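Local coordinates for uncharacterized protein (Bacteroides ovatus, PDB 4FXT) that is of unknown function, a two-domain, all-beta member of the DUF3823 family whose C-terminal domain belongs to the E-set clan, at residues Leu134-Glu148 with Thr162-Glu174. Sequence-based numbering, arbitrary orientation.
With EDO (1,2-ethanediol), chain O.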
ATOM      1  N   LEU A 134      -9.416 -11.401   0.409  1.00 45.14           N
ATOM      2  CA  LEU A 134      -9.659 -11.953   1.751  1.00 46.73           C
ATOM      3  C   LEU A 134      -8.524 -12.876   2.102  1.00 52.70           C
ATOM      4  O   LEU A 134      -8.168 -13.713   1.272  1.00 54.04           O
ATOM      5  CB  LEU A 134     -11.014 -12.692   1.893  1.00 48.20           C
ATOM      6  CG  LEU A 134     -12.340 -11.955   1.506  1.00 52.59           C
ATOM      7  CD1 LEU A 134     -13.509 -12.879   1.620  1.00 52.43           C
ATOM      8  CD2 LEU A 134     -12.576 -10.698   2.338  1.00 53.73           C
ATOM      9  N   GLY A 135      -7.934 -12.699   3.288  1.00 48.18           N
ATOM     10  CA  GLY A 135      -6.808 -13.501   3.764  1.00 47.20           C
ATOM     11  C   GLY A 135      -6.935 -13.962   5.201  1.00 49.61           C
ATOM     12  O   GLY A 135      -7.740 -13.411   5.962  1.00 48.59           O
ATOM     13  N   THR A 136      -6.143 -14.985   5.587  1.00 45.74           N
ATOM     14  CA  THR A 136      -6.199 -15.508   6.959  1.00 47.19           C
ATOM     15  C   THR A 136      -5.396 -14.571   7.895  1.00 52.93           C
ATOM     16  O   THR A 136      -5.788 -14.362   9.050  1.00 53.36           O
ATOM     17  CB  THR A 136      -5.700 -16.974   7.059  1.00 55.47           C
ATOM     18  OG1 THR A 136      -4.351 -17.041   6.653  1.00 65.07           O
ATOM     19  CG2 THR A 136      -6.471 -17.942   6.192  1.00 51.93           C
ATOM     20  N   GLY A 137      -4.300 -14.006   7.361  1.00 48.28           N
ATOM     21  CA  GLY A 137      -3.384 -13.138   8.083  1.00 46.66           C
ATOM     22  C   GLY A 137      -3.384 -11.675   7.694  1.00 46.39           C
ATOM     23  O   GLY A 137      -3.814 -11.316   6.608  1.00 41.22           O
ATOM     24  N   ILE A 138      -2.811 -10.835   8.569  1.00 46.69           N
ATOM     25  CA  ILE A 138      -2.664  -9.384   8.458  1.00 46.30           C
ATOM     26  C   ILE A 138      -2.023  -9.052   7.073  1.00 48.19           C
ATOM     27  O   ILE A 138      -2.393  -8.049   6.495  1.00 47.45           O
ATOM     28  CB  ILE A 138      -1.854  -8.791   9.689  1.00 51.03           C
ATOM     29  CG1 ILE A 138      -1.664  -7.260   9.660  1.00 51.68           C
ATOM     30  CG2 ILE A 138      -0.569  -9.473   9.940  1.00 53.94           C
ATOM     31  CD1 ILE A 138      -3.020  -6.335   9.641  1.00 63.46           C
ATOM     32  N   LEU A 139      -1.204  -9.917   6.496  1.00 46.32           N
ATOM     33  CA  LEU A 139      -0.661  -9.701   5.149  1.00 45.81           C
ATOM     34  C   LEU A 139      -1.563 -10.323   4.117  1.00 48.29           C
ATOM     35  O   LEU A 139      -1.597 -11.532   3.953  1.00 47.45           O
ATOM     36  CB  LEU A 139       0.764 -10.269   4.996  1.00 47.56           C
ATOM     37  CG  LEU A 139       1.858  -9.834   5.965  1.00 53.73           C
ATOM     38  CD1 LEU A 139       3.176 -10.332   5.448  1.00 55.70           C
ATOM     39  CD2 LEU A 139       1.953  -8.327   6.083  1.00 53.39           C
ATOM     40  N   THR A 140      -2.309  -9.500   3.424  1.00 48.05           N
ATOM     41  CA  THR A 140      -3.247  -9.912   2.361  1.00 47.29           C
ATOM     42  C   THR A 140      -2.962  -8.999   1.176  1.00 50.06           C
ATOM     43  O   THR A 140      -2.772  -7.784   1.341  1.00 48.33           O
ATOM     44  CB  THR A 140      -4.698  -9.859   2.885  1.00 53.99           C
ATOM     45  OG1 THR A 140      -4.821 -10.729   3.999  1.00 62.58           O
ATOM     46  CG2 THR A 140      -5.704 -10.277   1.861  1.00 51.89           C
ATOM     47  N   ASP A 141      -2.846  -9.595  -0.004  1.00 46.84           N
ATOM     48  CA  ASP A 141      -2.545  -8.875  -1.241  1.00 45.08           C
ATOM     49  C   ASP A 141      -2.898  -9.755  -2.442  1.00 46.95           C
ATOM     50  O   ASP A 141      -3.523 -10.800  -2.288  1.00 47.29           O
ATOM     51  CB  ASP A 141      -1.074  -8.444  -1.261  1.00 47.84           C
ATOM     52  CG  ASP A 141      -0.094  -9.539  -0.858  1.00 60.98           C
ATOM     53  OD1 ASP A 141       0.143 -10.449  -1.681  1.00 61.74           O
ATOM     54  OD2 ASP A 141       0.530  -9.413   0.242  1.00 63.14           O
ATOM     55  N   GLU A 142      -2.554  -9.308  -3.643  1.00 42.29           N
ATOM     56  CA  GLU A 142      -2.864 -10.035  -4.869  1.00 40.80           C
ATOM     57  C   GLU A 142      -2.099 -11.403  -4.896  1.00 48.82           C
ATOM     58  O   GLU A 142      -2.591 -12.335  -5.516  1.00 47.72           O
ATOM     59  CB  GLU A 142      -2.509  -9.139  -6.082  1.00 40.61           C
ATOM     60  CG  GLU A 142      -3.046  -9.625  -7.409  1.00 48.78           C
ATOM     61  CD  GLU A 142      -2.322 -10.749  -8.114  1.00 67.73           C
ATOM     62  OE1 GLU A 142      -1.094 -10.883  -7.924  1.00 61.35           O
ATOM     63  OE2 GLU A 142      -2.974 -11.450  -8.917  1.00 71.25           O
ATOM     64  N   LYS A 143      -0.928 -11.535  -4.196  1.00 48.86           N
ATOM     65  CA  LYS A 143      -0.144 -12.777  -4.207  1.00 50.51           C
ATOM     66  C   LYS A 143      -0.568 -13.696  -3.037  1.00 58.76           C
ATOM     67  O   LYS A 143      -0.691 -14.897  -3.257  1.00 62.41           O
ATOM     68  CB  LYS A 143       1.368 -12.489  -4.158  1.00 53.67           C
ATOM     69  CG  LYS A 143       1.935 -11.725  -5.380  1.00 76.34           C
ATOM     70  CD  LYS A 143       1.737 -12.432  -6.740  1.00 90.53           C
ATOM     71  CE  LYS A 143       2.183 -11.584  -7.910  1.00102.54           C
ATOM     72  NZ  LYS A 143       1.872 -12.217  -9.216  1.00110.11           N
ATOM     73  N   GLN A 144      -0.769 -13.156  -1.814  1.00 54.79           N
ATOM     74  CA  GLN A 144      -1.218 -13.889  -0.623  1.00 54.57           C
ATOM     75  C   GLN A 144      -2.660 -13.606  -0.359  1.00 56.92           C
ATOM     76  O   GLN A 144      -3.005 -12.504   0.099  1.00 59.83           O
ATOM     77  CB  GLN A 144      -0.404 -13.544   0.621  1.00 56.90           C
ATOM     78  CG  GLN A 144       1.017 -14.046   0.737  1.00 86.96           C
ATOM     79  CD  GLN A 144       1.476 -13.572   2.099  1.00116.03           C
ATOM     80  OE1 GLN A 144       1.727 -12.367   2.305  1.00110.61           O
ATOM     81  NE2 GLN A 144       1.454 -14.474   3.096  1.00109.36           N
ATOM     82  N   LYS A 145      -3.518 -14.578  -0.666  1.00 49.67           N
ATOM     83  CA  LYS A 145      -4.975 -14.428  -0.553  1.00 47.65           C
ATOM     84  C   LYS A 145      -5.636 -15.773  -0.439  1.00 53.83           C
ATOM     85  O   LYS A 145      -5.116 -16.768  -0.961  1.00 54.22           O
ATOM     86  CB  LYS A 145      -5.531 -13.671  -1.785  1.00 46.19           C
ATOM     87  CG  LYS A 145      -5.047 -14.346  -3.070  1.00 36.50           C
ATOM     88  CD  LYS A 145      -5.405 -13.718  -4.337  1.00 38.77           C
ATOM     89  CE  LYS A 145      -4.563 -14.303  -5.472  1.00 48.33           C
ATOM     90  NZ  LYS A 145      -4.744 -15.757  -5.683  1.00 67.25           N
ATOM     91  N   GLU A 146      -6.809 -15.796   0.223  1.00 51.21           N
ATOM     92  CA  GLU A 146      -7.618 -17.009   0.377  1.00 51.45           C
ATOM     93  C   GLU A 146      -8.779 -16.944  -0.637  1.00 52.31           C
ATOM     94  O   GLU A 146      -9.322 -17.970  -1.045  1.00 52.10           O
ATOM     95  CB  GLU A 146      -8.102 -17.161   1.833  1.00 53.30           C
ATOM     96  CG  GLU A 146      -8.237 -18.610   2.252  1.00 65.91           C
ATOM     97  CD  GLU A 146      -6.923 -19.357   2.312  1.00 85.16           C
ATOM     98  OE1 GLU A 146      -5.872 -18.720   2.570  1.00 57.64           O
ATOM     99  OE2 GLU A 146      -6.956 -20.595   2.129  1.00 91.12           O
ATOM    100  N   ALA A 147      -9.103 -15.716  -1.074  1.00 47.25           N
ATOM    101  CA  ALA A 147     -10.118 -15.405  -2.067  1.00 47.38           C
ATOM    102  C   ALA A 147      -9.858 -14.050  -2.714  1.00 51.20           C
ATOM    103  O   ALA A 147      -9.350 -13.130  -2.052  1.00 50.92           O
ATOM    104  CB  ALA A 147     -11.491 -15.414  -1.422  1.00 48.71           C
ATOM    105  N   GLU A 148     -10.203 -13.915  -4.008  1.00 47.86           N
ATOM    106  CA  GLU A 148     -10.075 -12.629  -4.708  1.00 45.62           C
ATOM    107  C   GLU A 148     -11.297 -12.401  -5.546  1.00 52.91           C
ATOM    108  O   GLU A 148     -12.026 -13.342  -5.874  1.00 56.83           O
ATOM    109  CB  GLU A 148      -8.801 -12.484  -5.572  1.00 45.90           C
ATOM    110  CG  GLU A 148      -8.706 -13.287  -6.855  1.00 51.81           C
ATOM    111  CD  GLU A 148      -7.523 -12.960  -7.760  1.00 79.35           C
ATOM    112  OE1 GLU A 148      -7.027 -11.808  -7.728  1.00 56.68           O
ATOM    113  OE2 GLU A 148      -7.157 -13.838  -8.577  1.00 86.76           O
ATOM    114  N   THR A 162     -19.669  -0.183  -4.050  1.00 38.05           N
ATOM    115  CA  THR A 162     -19.907  -1.364  -3.224  1.00 37.97           C
ATOM    116  C   THR A 162     -19.693  -2.641  -4.057  1.00 42.89           C
ATOM    117  O   THR A 162     -20.135  -2.715  -5.199  1.00 43.58           O
ATOM    118  CB  THR A 162     -21.328  -1.316  -2.630  1.00 39.00           C
ATOM    119  OG1 THR A 162     -21.495  -0.104  -1.899  1.00 38.17           O
ATOM    120  CG2 THR A 162     -21.657  -2.521  -1.738  1.00 28.00           C
ATOM    121  N   ALA A 163     -19.003  -3.615  -3.482  1.00 39.80           N
ATOM    122  CA  ALA A 163     -18.764  -4.921  -4.076  1.00 40.34           C
ATOM    123  C   ALA A 163     -18.829  -6.002  -2.987  1.00 49.07           C
ATOM    124  O   ALA A 163     -18.439  -5.749  -1.841  1.00 51.62           O
ATOM    125  CB  ALA A 163     -17.432  -4.945  -4.797  1.00 39.48           C
ATOM    126  N   GLU A 164     -19.371  -7.182  -3.327  1.00 44.38           N
ATOM    127  CA  GLU A 164     -19.494  -8.263  -2.371  1.00 44.13           C
ATOM    128  C   GLU A 164     -18.714  -9.473  -2.829  1.00 51.02           C
ATOM    129  O   GLU A 164     -18.981  -9.989  -3.922  1.00 51.62           O
ATOM    130  CB  GLU A 164     -20.955  -8.634  -2.158  1.00 46.52           C
ATOM    131  CG  GLU A 164     -21.784  -7.545  -1.529  1.00 55.29           C
ATOM    132  CD  GLU A 164     -23.233  -7.915  -1.322  1.00 76.86           C
ATOM    133  OE1 GLU A 164     -23.856  -8.456  -2.267  1.00 80.71           O
ATOM    134  OE2 GLU A 164     -23.766  -7.597  -0.234  1.00 69.02           O
ATOM    135  N   ILE A 165     -17.758  -9.929  -1.976  1.00 47.46           N
ATOM    136  CA  ILE A 165     -16.903 -11.098  -2.183  1.00 45.86           C
ATOM    137  C   ILE A 165     -17.390 -12.198  -1.244  1.00 52.63           C
ATOM    138  O   ILE A 165     -17.652 -11.942  -0.068  1.00 54.20           O
ATOM    139  CB  ILE A 165     -15.396 -10.756  -1.986  1.00 46.41           C
ATOM    140  CG1 ILE A 165     -14.483 -11.965  -2.328  1.00 45.23           C
ATOM    141  CG2 ILE A 165     -15.114 -10.171  -0.590  1.00 45.08           C
ATOM    142  CD1 ILE A 165     -13.047 -11.677  -2.449  1.00 42.69           C
ATOM    143  N   GLU A 166     -17.527 -13.416  -1.772  1.00 49.11           N
ATOM    144  CA  GLU A 166     -17.972 -14.569  -1.011  1.00 49.27           C
ATOM    145  C   GLU A 166     -16.830 -15.108  -0.095  1.00 53.07           C
ATOM    146  O   GLU A 166     -15.688 -15.256  -0.530  1.00 49.89           O
ATOM    147  CB  GLU A 166     -18.462 -15.653  -1.965  1.00 51.43           C
ATOM    148  CG  GLU A 166     -19.133 -16.809  -1.250  1.00 71.93           C
ATOM    149  CD  GLU A 166     -19.877 -17.773  -2.152  1.00109.87           C
ATOM    150  OE1 GLU A 166     -20.843 -17.342  -2.823  1.00126.24           O
ATOM    151  OE2 GLU A 166     -19.589 -18.985  -2.064  1.00103.67           O
ATOM    152  N   ILE A 167     -17.173 -15.411   1.174  1.00 51.47           N
ATOM    153  CA  ILE A 167     -16.247 -15.944   2.163  1.00 50.99           C
ATOM    154  C   ILE A 167     -15.895 -17.385   1.747  1.00 60.39           C
ATOM    155  O   ILE A 167     -16.810 -18.206   1.584  1.00 64.06           O
ATOM    156  CB  ILE A 167     -16.837 -15.858   3.599  1.00 53.81           C
ATOM    157  CG1 ILE A 167     -17.273 -14.441   3.952  1.00 53.38           C
ATOM    158  CG2 ILE A 167     -15.845 -16.394   4.619  1.00 53.55           C
ATOM    159  CD1 ILE A 167     -18.066 -14.282   5.246  1.00 56.72           C
ATOM    160  N   PRO A 168     -14.600 -17.699   1.522  1.00 57.37           N
ATOM    161  CA  PRO A 168     -14.242 -19.057   1.079  1.00 59.90           C
ATOM    162  C   PRO A 168     -14.414 -20.103   2.205  1.00 71.14           C
ATOM    163  O   PRO A 168     -14.478 -19.751   3.387  1.00 71.80           O
ATOM    164  CB  PRO A 168     -12.769 -18.916   0.660  1.00 60.21           C
ATOM    165  CG  PRO A 168     -12.255 -17.783   1.457  1.00 62.59           C
ATOM    166  CD  PRO A 168     -13.408 -16.831   1.615  1.00 57.71           C
ATOM    167  N   SER A 169     -14.500 -21.393   1.812  1.00 71.37           N
ATOM    168  CA  SER A 169     -14.692 -22.551   2.688  1.00 74.53           C
ATOM    169  C   SER A 169     -13.661 -22.604   3.837  1.00 78.53           C
ATOM    170  O   SER A 169     -14.010 -22.899   4.985  1.00 78.19           O
ATOM    171  CB  SER A 169     -14.604 -23.847   1.882  1.00 81.96           C
ATOM    172  OG  SER A 169     -13.344 -23.997   1.241  1.00 94.91           O
ATOM    173  N   GLY A 170     -12.415 -22.310   3.520  1.00 75.52           N
ATOM    174  CA  GLY A 170     -11.348 -22.348   4.507  1.00 76.89           C
ATOM    175  C   GLY A 170     -11.247 -21.132   5.407  1.00 79.69           C
ATOM    176  O   GLY A 170     -10.251 -20.986   6.115  1.00 80.51           O
ATOM    177  N   LEU A 171     -12.277 -20.259   5.393  1.00 72.41           N
ATOM    178  CA  LEU A 171     -12.298 -19.044   6.204  1.00 68.63           C
ATOM    179  C   LEU A 171     -13.616 -18.872   6.949  1.00 70.73           C
ATOM    180  O   LEU A 171     -13.688 -18.071   7.882  1.00 70.87           O
ATOM    181  CB  LEU A 171     -12.081 -17.840   5.271  1.00 65.28           C
ATOM    182  CG  LEU A 171     -10.822 -17.015   5.462  1.00 67.43           C
ATOM    183  CD1 LEU A 171      -9.626 -17.840   5.390  1.00 67.91           C
ATOM    184  CD2 LEU A 171     -10.700 -15.987   4.401  1.00 65.87           C
ATOM    185  N   VAL A 172     -14.644 -19.624   6.546  1.00 64.81           N
ATOM    186  CA  VAL A 172     -16.019 -19.453   6.991  1.00 64.74           C
ATOM    187  C   VAL A 172     -16.176 -19.829   8.515  1.00 68.01           C
ATOM    188  O   VAL A 172     -17.060 -19.274   9.181  1.00 66.44           O
ATOM    189  CB  VAL A 172     -16.966 -20.290   6.079  1.00 69.66           C
ATOM    190  CG1 VAL A 172     -16.844 -21.792   6.314  1.00 71.70           C
ATOM    191  CG2 VAL A 172     -18.404 -19.848   6.212  1.00 70.55           C
ATOM    192  N   ASN A 173     -15.308 -20.689   9.068  1.00 65.77           N
ATOM    193  CA  ASN A 173     -15.431 -21.080  10.475  1.00 67.52           C
ATOM    194  C   ASN A 173     -14.353 -20.426  11.340  1.00 71.16           C
ATOM    195  O   ASN A 173     -14.163 -20.807  12.490  1.00 73.18           O
ATOM    196  CB  ASN A 173     -15.361 -22.585  10.591  1.00 72.50           C
ATOM    197  CG  ASN A 173     -16.562 -23.270   9.965  1.00113.46           C
ATOM    198  OD1 ASN A 173     -17.720 -22.832  10.103  1.00112.95           O
ATOM    199  ND2 ASN A 173     -16.325 -24.400   9.325  1.00109.24           N
ATOM    200  N   GLU A 174     -13.698 -19.391  10.818  1.00 66.21           N
ATOM    201  CA  GLU A 174     -12.675 -18.646  11.544  1.00 64.43           C
ATOM    202  C   GLU A 174     -13.318 -17.515  12.321  1.00 67.72           C
ATOM    203  O   GLU A 174     -14.419 -17.074  11.971  1.00 68.96           O
ATOM    204  CB  GLU A 174     -11.616 -18.124  10.583  1.00 62.98           C
ATOM    205  CG  GLU A 174     -10.807 -19.261   9.982  1.00 76.86           C
ATOM    206  CD  GLU A 174      -9.961 -20.083  10.944  1.00103.62           C
ATOM    207  OE1 GLU A 174      -9.262 -19.480  11.791  1.00 93.24           O
ATOM    208  OE2 GLU A 174      -9.925 -21.324  10.778  1.00103.76           O
TER
HETATM  209  C1  EDO O 301      -3.130 -14.212   3.379  1.00 67.93           C
HETATM  210  O1  EDO O 301      -2.725 -14.118   4.755  1.00 67.08           O
HETATM  211  C2  EDO O 301      -3.472 -15.664   2.904  1.00 68.40           C
HETATM  212  O2  EDO O 301      -4.669 -16.175   3.484  1.00 68.67           O
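At one end of the hydrophobic core between the two sheets of the C-terminal beta domain, Leu134 and Ile165 meet tip to tip. Leu134 CD1 lies 3.8 Å from Ile165 CG2. Leu134 CD1 also lies 4.0 Å from Pro168 CD, on the proline ring. With CG1 anti to the backbone N (chi1 -175°) and the chain extended beyond it, Ile165 carries CD1 to the backbone of strand 147-150, 3.6 Å from Glu148 C. Pro168 turns its ring to Ala147, with Pro168 CG 3.8 Å from Ala147 CB. Farther along, Leu171 packs on the other segment: Leu171 CD2 meets Glu146 CB at 3.8 Å, and its CD1 faces Glu146 CG and Thr136 CG2. No hydrogen bond joins the two segments. Cutting Leu134 back to an alanine removes the branch that touches both Ile165 and Pro168, and is likely to open a gap between the two sheets. Beyond this core, 1,2-ethanediol, probably from the crystallisation liquor, sits in the 136-146 loop. Ethanediol O2 accepts from Thr136 N at 2.8 Å and donates to Glu146 OE1. Leu134 O accepts from both Glu146 N and Ala147 N. This is a classic beta bulge where the loop enters edge strand 147-150 of a beta sandwich, consistent with the immunoglobulin-like fold of the E-set clan.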